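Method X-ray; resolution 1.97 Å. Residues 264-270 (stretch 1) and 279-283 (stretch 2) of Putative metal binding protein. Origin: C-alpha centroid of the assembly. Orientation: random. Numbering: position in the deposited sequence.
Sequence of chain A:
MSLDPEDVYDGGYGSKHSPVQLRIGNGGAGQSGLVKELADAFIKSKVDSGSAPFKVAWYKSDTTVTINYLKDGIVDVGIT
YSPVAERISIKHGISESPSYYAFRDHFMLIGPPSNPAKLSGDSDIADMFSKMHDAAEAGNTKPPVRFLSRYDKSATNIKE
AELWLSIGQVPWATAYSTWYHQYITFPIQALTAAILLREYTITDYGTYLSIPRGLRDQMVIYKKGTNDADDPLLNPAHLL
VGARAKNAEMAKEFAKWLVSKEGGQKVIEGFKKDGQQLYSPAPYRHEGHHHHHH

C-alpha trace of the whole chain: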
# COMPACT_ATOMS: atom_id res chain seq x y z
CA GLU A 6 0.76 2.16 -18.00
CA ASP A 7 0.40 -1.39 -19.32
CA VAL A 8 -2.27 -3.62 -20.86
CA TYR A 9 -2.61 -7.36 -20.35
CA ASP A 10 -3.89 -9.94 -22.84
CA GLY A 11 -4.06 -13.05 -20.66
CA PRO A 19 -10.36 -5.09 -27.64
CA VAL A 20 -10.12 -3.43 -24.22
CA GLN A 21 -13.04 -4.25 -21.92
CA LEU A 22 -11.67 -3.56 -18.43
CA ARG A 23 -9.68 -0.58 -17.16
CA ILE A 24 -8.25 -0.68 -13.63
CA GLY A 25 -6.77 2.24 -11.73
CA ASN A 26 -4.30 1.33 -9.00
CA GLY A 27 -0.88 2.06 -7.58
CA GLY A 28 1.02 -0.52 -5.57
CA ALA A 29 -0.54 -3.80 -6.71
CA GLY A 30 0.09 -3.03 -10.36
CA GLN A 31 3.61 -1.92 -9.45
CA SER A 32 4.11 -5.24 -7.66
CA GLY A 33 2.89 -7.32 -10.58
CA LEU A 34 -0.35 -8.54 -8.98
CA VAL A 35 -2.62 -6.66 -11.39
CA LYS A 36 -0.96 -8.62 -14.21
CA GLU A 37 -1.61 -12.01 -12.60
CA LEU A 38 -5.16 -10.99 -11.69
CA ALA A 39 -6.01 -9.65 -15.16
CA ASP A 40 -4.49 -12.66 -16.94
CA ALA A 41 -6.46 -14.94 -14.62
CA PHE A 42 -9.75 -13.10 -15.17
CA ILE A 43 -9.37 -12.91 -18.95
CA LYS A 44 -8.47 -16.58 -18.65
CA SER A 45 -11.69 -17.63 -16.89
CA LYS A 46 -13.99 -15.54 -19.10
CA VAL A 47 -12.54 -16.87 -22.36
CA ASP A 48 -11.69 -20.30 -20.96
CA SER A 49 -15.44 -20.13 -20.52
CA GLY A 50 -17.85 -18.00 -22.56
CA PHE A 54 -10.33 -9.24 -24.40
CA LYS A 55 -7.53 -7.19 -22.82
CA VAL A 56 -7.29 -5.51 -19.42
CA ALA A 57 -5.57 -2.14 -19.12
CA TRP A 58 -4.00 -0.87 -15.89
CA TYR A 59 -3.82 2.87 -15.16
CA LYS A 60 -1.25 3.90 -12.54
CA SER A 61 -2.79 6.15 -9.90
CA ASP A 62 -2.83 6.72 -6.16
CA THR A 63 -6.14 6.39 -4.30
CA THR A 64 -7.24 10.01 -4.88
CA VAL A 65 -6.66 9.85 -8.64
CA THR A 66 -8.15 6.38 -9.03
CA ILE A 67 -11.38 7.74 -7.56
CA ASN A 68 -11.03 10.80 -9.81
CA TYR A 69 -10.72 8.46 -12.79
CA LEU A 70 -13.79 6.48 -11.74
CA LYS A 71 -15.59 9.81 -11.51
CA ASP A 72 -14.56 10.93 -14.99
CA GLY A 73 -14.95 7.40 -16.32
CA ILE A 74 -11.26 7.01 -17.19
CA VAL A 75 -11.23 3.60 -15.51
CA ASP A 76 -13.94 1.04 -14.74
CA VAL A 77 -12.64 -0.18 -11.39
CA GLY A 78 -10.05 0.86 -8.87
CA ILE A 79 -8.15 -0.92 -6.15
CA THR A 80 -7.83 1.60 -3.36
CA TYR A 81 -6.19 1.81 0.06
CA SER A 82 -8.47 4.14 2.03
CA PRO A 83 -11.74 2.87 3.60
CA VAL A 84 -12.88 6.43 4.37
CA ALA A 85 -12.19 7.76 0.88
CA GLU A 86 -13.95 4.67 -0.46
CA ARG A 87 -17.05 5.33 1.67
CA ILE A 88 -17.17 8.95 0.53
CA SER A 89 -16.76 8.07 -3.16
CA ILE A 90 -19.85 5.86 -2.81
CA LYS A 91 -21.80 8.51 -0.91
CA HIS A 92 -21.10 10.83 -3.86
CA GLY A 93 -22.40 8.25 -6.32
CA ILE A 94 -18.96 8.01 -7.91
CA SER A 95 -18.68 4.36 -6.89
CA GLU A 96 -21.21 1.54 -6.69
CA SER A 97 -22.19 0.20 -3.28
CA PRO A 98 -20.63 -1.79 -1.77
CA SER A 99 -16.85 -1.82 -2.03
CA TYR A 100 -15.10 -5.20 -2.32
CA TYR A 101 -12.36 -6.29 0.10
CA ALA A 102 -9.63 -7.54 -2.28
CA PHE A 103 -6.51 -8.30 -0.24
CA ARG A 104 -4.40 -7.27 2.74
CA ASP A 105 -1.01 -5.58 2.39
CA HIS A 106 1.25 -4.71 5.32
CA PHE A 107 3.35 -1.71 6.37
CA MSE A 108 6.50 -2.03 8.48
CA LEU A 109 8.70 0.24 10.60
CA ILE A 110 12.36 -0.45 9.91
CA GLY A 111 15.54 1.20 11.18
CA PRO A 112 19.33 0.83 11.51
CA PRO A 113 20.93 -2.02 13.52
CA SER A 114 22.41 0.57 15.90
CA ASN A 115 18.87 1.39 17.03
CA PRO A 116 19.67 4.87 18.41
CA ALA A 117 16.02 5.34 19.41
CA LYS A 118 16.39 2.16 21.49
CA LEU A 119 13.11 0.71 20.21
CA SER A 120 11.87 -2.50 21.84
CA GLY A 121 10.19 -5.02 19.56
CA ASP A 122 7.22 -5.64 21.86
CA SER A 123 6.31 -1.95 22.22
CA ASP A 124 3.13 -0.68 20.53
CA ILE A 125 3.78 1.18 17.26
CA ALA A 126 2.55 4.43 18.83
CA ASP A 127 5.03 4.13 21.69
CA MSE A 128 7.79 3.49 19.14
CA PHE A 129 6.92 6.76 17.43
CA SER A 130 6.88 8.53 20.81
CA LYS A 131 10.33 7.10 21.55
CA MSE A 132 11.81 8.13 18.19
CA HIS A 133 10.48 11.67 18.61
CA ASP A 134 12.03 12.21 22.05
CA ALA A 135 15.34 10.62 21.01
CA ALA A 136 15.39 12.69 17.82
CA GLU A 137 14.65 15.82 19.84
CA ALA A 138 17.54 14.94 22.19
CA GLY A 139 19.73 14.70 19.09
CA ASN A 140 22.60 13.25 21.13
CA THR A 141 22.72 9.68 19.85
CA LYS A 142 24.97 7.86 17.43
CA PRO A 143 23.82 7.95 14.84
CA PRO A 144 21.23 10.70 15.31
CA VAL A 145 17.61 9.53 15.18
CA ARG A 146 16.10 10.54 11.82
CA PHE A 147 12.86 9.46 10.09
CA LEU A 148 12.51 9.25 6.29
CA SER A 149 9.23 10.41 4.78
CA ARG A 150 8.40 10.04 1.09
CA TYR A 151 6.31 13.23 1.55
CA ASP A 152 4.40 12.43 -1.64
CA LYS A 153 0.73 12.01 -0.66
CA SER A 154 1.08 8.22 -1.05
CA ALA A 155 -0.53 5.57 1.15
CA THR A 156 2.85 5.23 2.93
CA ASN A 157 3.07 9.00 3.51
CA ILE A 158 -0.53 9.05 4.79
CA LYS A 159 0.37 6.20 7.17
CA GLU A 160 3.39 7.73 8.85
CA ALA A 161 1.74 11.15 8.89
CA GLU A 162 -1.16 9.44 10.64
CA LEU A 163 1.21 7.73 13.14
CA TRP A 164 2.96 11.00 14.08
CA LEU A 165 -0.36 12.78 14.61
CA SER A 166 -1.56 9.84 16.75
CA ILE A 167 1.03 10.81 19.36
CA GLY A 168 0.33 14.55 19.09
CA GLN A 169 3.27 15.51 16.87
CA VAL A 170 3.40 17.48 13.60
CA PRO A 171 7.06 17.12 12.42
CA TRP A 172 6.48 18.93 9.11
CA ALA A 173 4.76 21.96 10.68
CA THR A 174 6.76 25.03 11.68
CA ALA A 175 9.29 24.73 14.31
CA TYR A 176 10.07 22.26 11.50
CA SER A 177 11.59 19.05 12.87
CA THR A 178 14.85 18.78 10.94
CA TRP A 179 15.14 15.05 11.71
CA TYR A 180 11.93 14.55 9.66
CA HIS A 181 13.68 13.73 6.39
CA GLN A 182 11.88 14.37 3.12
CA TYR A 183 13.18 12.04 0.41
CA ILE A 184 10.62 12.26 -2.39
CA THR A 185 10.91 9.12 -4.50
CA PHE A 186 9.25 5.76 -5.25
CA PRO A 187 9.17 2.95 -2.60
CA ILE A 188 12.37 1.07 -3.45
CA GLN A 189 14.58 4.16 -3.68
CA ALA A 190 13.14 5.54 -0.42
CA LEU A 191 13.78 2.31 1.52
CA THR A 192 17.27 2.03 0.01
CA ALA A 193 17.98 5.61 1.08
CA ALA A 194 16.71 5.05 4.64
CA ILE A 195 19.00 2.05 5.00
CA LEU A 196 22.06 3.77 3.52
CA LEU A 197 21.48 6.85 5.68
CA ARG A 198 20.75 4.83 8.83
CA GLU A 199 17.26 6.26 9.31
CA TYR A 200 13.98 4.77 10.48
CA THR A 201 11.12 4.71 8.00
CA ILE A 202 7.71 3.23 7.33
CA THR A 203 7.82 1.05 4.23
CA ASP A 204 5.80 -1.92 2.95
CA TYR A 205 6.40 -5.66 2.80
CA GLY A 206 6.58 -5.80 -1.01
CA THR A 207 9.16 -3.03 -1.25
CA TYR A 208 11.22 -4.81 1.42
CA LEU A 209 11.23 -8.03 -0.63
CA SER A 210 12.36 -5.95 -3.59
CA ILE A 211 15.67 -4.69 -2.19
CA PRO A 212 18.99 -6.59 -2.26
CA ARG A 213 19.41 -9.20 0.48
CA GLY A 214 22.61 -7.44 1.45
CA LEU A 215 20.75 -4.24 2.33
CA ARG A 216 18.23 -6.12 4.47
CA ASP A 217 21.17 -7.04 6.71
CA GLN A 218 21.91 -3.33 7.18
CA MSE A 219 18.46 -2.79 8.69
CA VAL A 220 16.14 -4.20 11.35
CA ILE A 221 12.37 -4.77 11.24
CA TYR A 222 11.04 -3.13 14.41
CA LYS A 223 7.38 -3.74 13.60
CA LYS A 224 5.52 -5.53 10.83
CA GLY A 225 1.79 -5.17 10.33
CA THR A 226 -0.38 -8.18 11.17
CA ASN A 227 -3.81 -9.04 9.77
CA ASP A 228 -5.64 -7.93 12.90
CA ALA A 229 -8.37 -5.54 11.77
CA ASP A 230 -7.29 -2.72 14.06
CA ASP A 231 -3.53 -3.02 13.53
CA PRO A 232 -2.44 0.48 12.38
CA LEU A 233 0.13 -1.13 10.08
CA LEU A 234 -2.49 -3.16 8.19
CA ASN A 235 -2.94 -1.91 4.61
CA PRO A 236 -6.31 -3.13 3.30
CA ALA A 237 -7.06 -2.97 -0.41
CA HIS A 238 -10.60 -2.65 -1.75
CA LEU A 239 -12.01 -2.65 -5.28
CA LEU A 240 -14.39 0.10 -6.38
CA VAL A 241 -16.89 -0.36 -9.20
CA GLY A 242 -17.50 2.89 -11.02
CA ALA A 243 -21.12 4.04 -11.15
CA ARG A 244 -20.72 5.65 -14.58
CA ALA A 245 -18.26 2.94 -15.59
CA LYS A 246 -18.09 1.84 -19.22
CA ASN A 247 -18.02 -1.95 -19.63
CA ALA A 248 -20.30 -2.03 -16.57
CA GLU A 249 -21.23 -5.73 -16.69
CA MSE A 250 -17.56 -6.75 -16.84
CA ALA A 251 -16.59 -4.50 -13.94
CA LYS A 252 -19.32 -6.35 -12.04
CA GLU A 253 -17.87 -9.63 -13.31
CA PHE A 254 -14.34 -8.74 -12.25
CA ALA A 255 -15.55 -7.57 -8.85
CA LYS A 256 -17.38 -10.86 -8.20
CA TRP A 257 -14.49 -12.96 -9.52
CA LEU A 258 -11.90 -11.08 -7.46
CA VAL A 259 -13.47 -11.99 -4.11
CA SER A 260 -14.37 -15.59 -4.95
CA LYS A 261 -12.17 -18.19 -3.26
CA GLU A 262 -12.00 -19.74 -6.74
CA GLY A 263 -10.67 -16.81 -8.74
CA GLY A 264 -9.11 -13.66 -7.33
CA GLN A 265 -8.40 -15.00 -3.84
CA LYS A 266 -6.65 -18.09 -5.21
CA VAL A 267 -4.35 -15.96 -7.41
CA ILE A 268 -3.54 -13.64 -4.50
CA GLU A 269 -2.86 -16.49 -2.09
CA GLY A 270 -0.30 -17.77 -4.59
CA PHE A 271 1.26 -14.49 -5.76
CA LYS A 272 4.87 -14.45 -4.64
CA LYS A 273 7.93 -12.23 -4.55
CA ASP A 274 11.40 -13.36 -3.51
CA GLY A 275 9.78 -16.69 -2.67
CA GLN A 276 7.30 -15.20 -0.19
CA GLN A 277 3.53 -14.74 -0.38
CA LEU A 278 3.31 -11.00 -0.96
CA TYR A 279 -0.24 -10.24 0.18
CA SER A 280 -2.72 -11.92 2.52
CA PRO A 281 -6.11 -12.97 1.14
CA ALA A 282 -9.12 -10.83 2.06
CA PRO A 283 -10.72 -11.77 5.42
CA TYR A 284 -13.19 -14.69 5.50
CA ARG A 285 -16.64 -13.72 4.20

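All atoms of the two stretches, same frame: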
# COMPACT_ATOMS: atom_id res chain seq x y z
N GLY A 264 -10.01 -14.64 -7.92
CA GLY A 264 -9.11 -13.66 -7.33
C GLY A 264 -8.34 -14.07 -6.09
O GLY A 264 -7.12 -13.92 -6.05
N GLN A 265 -9.04 -14.59 -5.09
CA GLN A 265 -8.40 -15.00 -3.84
C GLN A 265 -7.37 -16.10 -4.02
O GLN A 265 -6.37 -16.14 -3.30
CB GLN A 265 -9.45 -15.42 -2.82
CG GLN A 265 -10.41 -14.29 -2.48
CD GLN A 265 -9.69 -13.05 -1.97
OE1 GLN A 265 -9.22 -13.03 -0.83
NE2 GLN A 265 -9.59 -12.03 -2.81
N LYS A 266 -7.60 -17.00 -4.97
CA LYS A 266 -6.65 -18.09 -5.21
C LYS A 266 -5.36 -17.53 -5.82
O LYS A 266 -4.27 -17.96 -5.46
CB LYS A 266 -7.26 -19.13 -6.15
CG LYS A 266 -6.34 -20.30 -6.46
CD LYS A 266 -7.06 -21.39 -7.24
CE LYS A 266 -6.15 -22.59 -7.46
NZ LYS A 266 -6.89 -23.76 -8.01
N VAL A 267 -5.50 -16.58 -6.74
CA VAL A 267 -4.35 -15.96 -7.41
C VAL A 267 -3.53 -15.13 -6.43
O VAL A 267 -2.31 -15.08 -6.52
CB VAL A 267 -4.80 -15.06 -8.57
CG1 VAL A 267 -3.59 -14.37 -9.19
CG2 VAL A 267 -5.53 -15.88 -9.62
N ILE A 268 -4.21 -14.46 -5.50
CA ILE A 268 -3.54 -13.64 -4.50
C ILE A 268 -2.79 -14.52 -3.52
O ILE A 268 -1.63 -14.26 -3.19
CB ILE A 268 -4.55 -12.78 -3.71
CG1 ILE A 268 -5.15 -11.72 -4.63
CG2 ILE A 268 -3.86 -12.14 -2.51
CD1 ILE A 268 -6.33 -11.00 -4.02
N GLU A 269 -3.46 -15.57 -3.05
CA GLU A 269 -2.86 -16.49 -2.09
C GLU A 269 -1.58 -17.12 -2.65
O GLU A 269 -0.70 -17.53 -1.90
CB GLU A 269 -3.88 -17.58 -1.73
CG GLU A 269 -3.53 -18.40 -0.49
CD GLU A 269 -4.77 -18.85 0.25
OE1 GLU A 269 -5.62 -19.53 -0.37
OE2 GLU A 269 -4.90 -18.53 1.45
N GLY A 270 -1.47 -17.18 -3.97
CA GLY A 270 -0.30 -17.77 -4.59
C GLY A 270 0.68 -16.79 -5.23
O GLY A 270 1.69 -17.21 -5.79
N TYR A 279 0.94 -10.74 -0.50
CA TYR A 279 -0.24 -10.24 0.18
C TYR A 279 -1.07 -11.34 0.84
O TYR A 279 -1.02 -12.51 0.44
CB TYR A 279 -1.16 -9.51 -0.80
CG TYR A 279 -0.52 -8.42 -1.63
CD1 TYR A 279 -0.45 -8.53 -3.02
CD2 TYR A 279 -0.03 -7.27 -1.03
CE1 TYR A 279 0.08 -7.51 -3.79
CE2 TYR A 279 0.51 -6.23 -1.80
CZ TYR A 279 0.56 -6.36 -3.18
OH TYR A 279 1.07 -5.34 -3.95
N SER A 280 -1.85 -10.97 1.85
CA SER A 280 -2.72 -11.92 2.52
C SER A 280 -4.08 -11.84 1.84
O SER A 280 -4.49 -10.78 1.36
CB SER A 280 -2.87 -11.59 4.00
OG SER A 280 -1.68 -11.84 4.72
N PRO A 281 -4.79 -12.97 1.77
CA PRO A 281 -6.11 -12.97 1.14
C PRO A 281 -7.05 -12.09 1.95
O PRO A 281 -6.78 -11.80 3.12
CB PRO A 281 -6.52 -14.45 1.19
CG PRO A 281 -5.19 -15.15 1.12
CD PRO A 281 -4.34 -14.34 2.06
N ALA A 282 -8.15 -11.65 1.35
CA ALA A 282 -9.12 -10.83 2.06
C ALA A 282 -9.66 -11.67 3.22
O ALA A 282 -9.62 -12.89 3.17
CB ALA A 282 -10.25 -10.43 1.14
N PRO A 283 -10.18 -11.02 4.27
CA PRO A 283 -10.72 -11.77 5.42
C PRO A 283 -11.90 -12.67 5.02
O PRO A 283 -12.60 -12.38 4.05
CB PRO A 283 -11.15 -10.66 6.38
CG PRO A 283 -10.26 -9.50 6.01
CD PRO A 283 -10.25 -9.57 4.51
O HOH W 1 -10.21 -14.78 0.82
O HOH W 2 0.26 -12.50 -2.50

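The contact between residues 264-270 and 279-283 is a small packing of one helical face against an extended, proline-containing segment, fixed by a single direct hydrogen bond and two waters lying between the stretches and burying 272 Å² in total. The helix meets the segment through Gln265, Ile268 and Glu269, whereas Gly264, Lys266, Val267 and Gly270 make no contact with it. This spacing follows from the helical turn: Gln265 and Ile268 lie three residues apart and so fall on the same side, and the bonds from Ile268 N to Gly264 O and from Glu269 N to Gln265 O, both 3.0 Å, hold that turn in place.

The direct hydrogen bond runs from Ala282 N to Gln265 OE1, at 2.8 Å and with an angle of 147° at the hydrogen. The CA-to-CB bond of Gln265 points sideways, but with chi1 and chi2 both in m the side chain bends so that its amide end comes nearer to the segment. Pro281 has no backbone N-H; Ala282 N, the next along, is the donor, and Gln265 OE1 also lies 3.6 Å from Pro281 C. The other amide atom, NE2, is hydrogen-bonded elsewhere in the structure. Water 1 reinforces the link: it donates to Gln265 OE1 at 2.6 Å and to Ala282 O at 3.1 Å, so the same glutamine oxygen receives both the backbone N-H and the water, and both polar backbone atoms of Ala282 are tied to it, one directly and one through solvent.

Ile268 supplies the apolar part. Its CA-to-CB bond points toward the segment, and the Ile268 CG2 methyl lies 4.1 Å from Tyr279 CB, 4.2 Å from Ser280 O and 4.4 Å from Pro281 CA. These are loose van der Waals distances, with one methyl spanning three successive residues. The CA-to-CB bond of Ser280 points away, and its OG is hydrogen-bonded elsewhere in the structure. A second water lies 2.7 Å from Ile268 O and accepts from Tyr279 N at 2.7 Å. It thus sits between a carbonyl and an amide that do not bond to each other directly.

At the exposed margin, Glu269 OE2 approaches Pro281 CG to 3.4 Å, a contact between a carboxylate oxygen and a ring carbon rather than a polar pairing. Pro281 nevertheless has the largest area covered by the opposing stretch, 69 Å², as it is touched by Gln265, Ile268 and Glu269 alike.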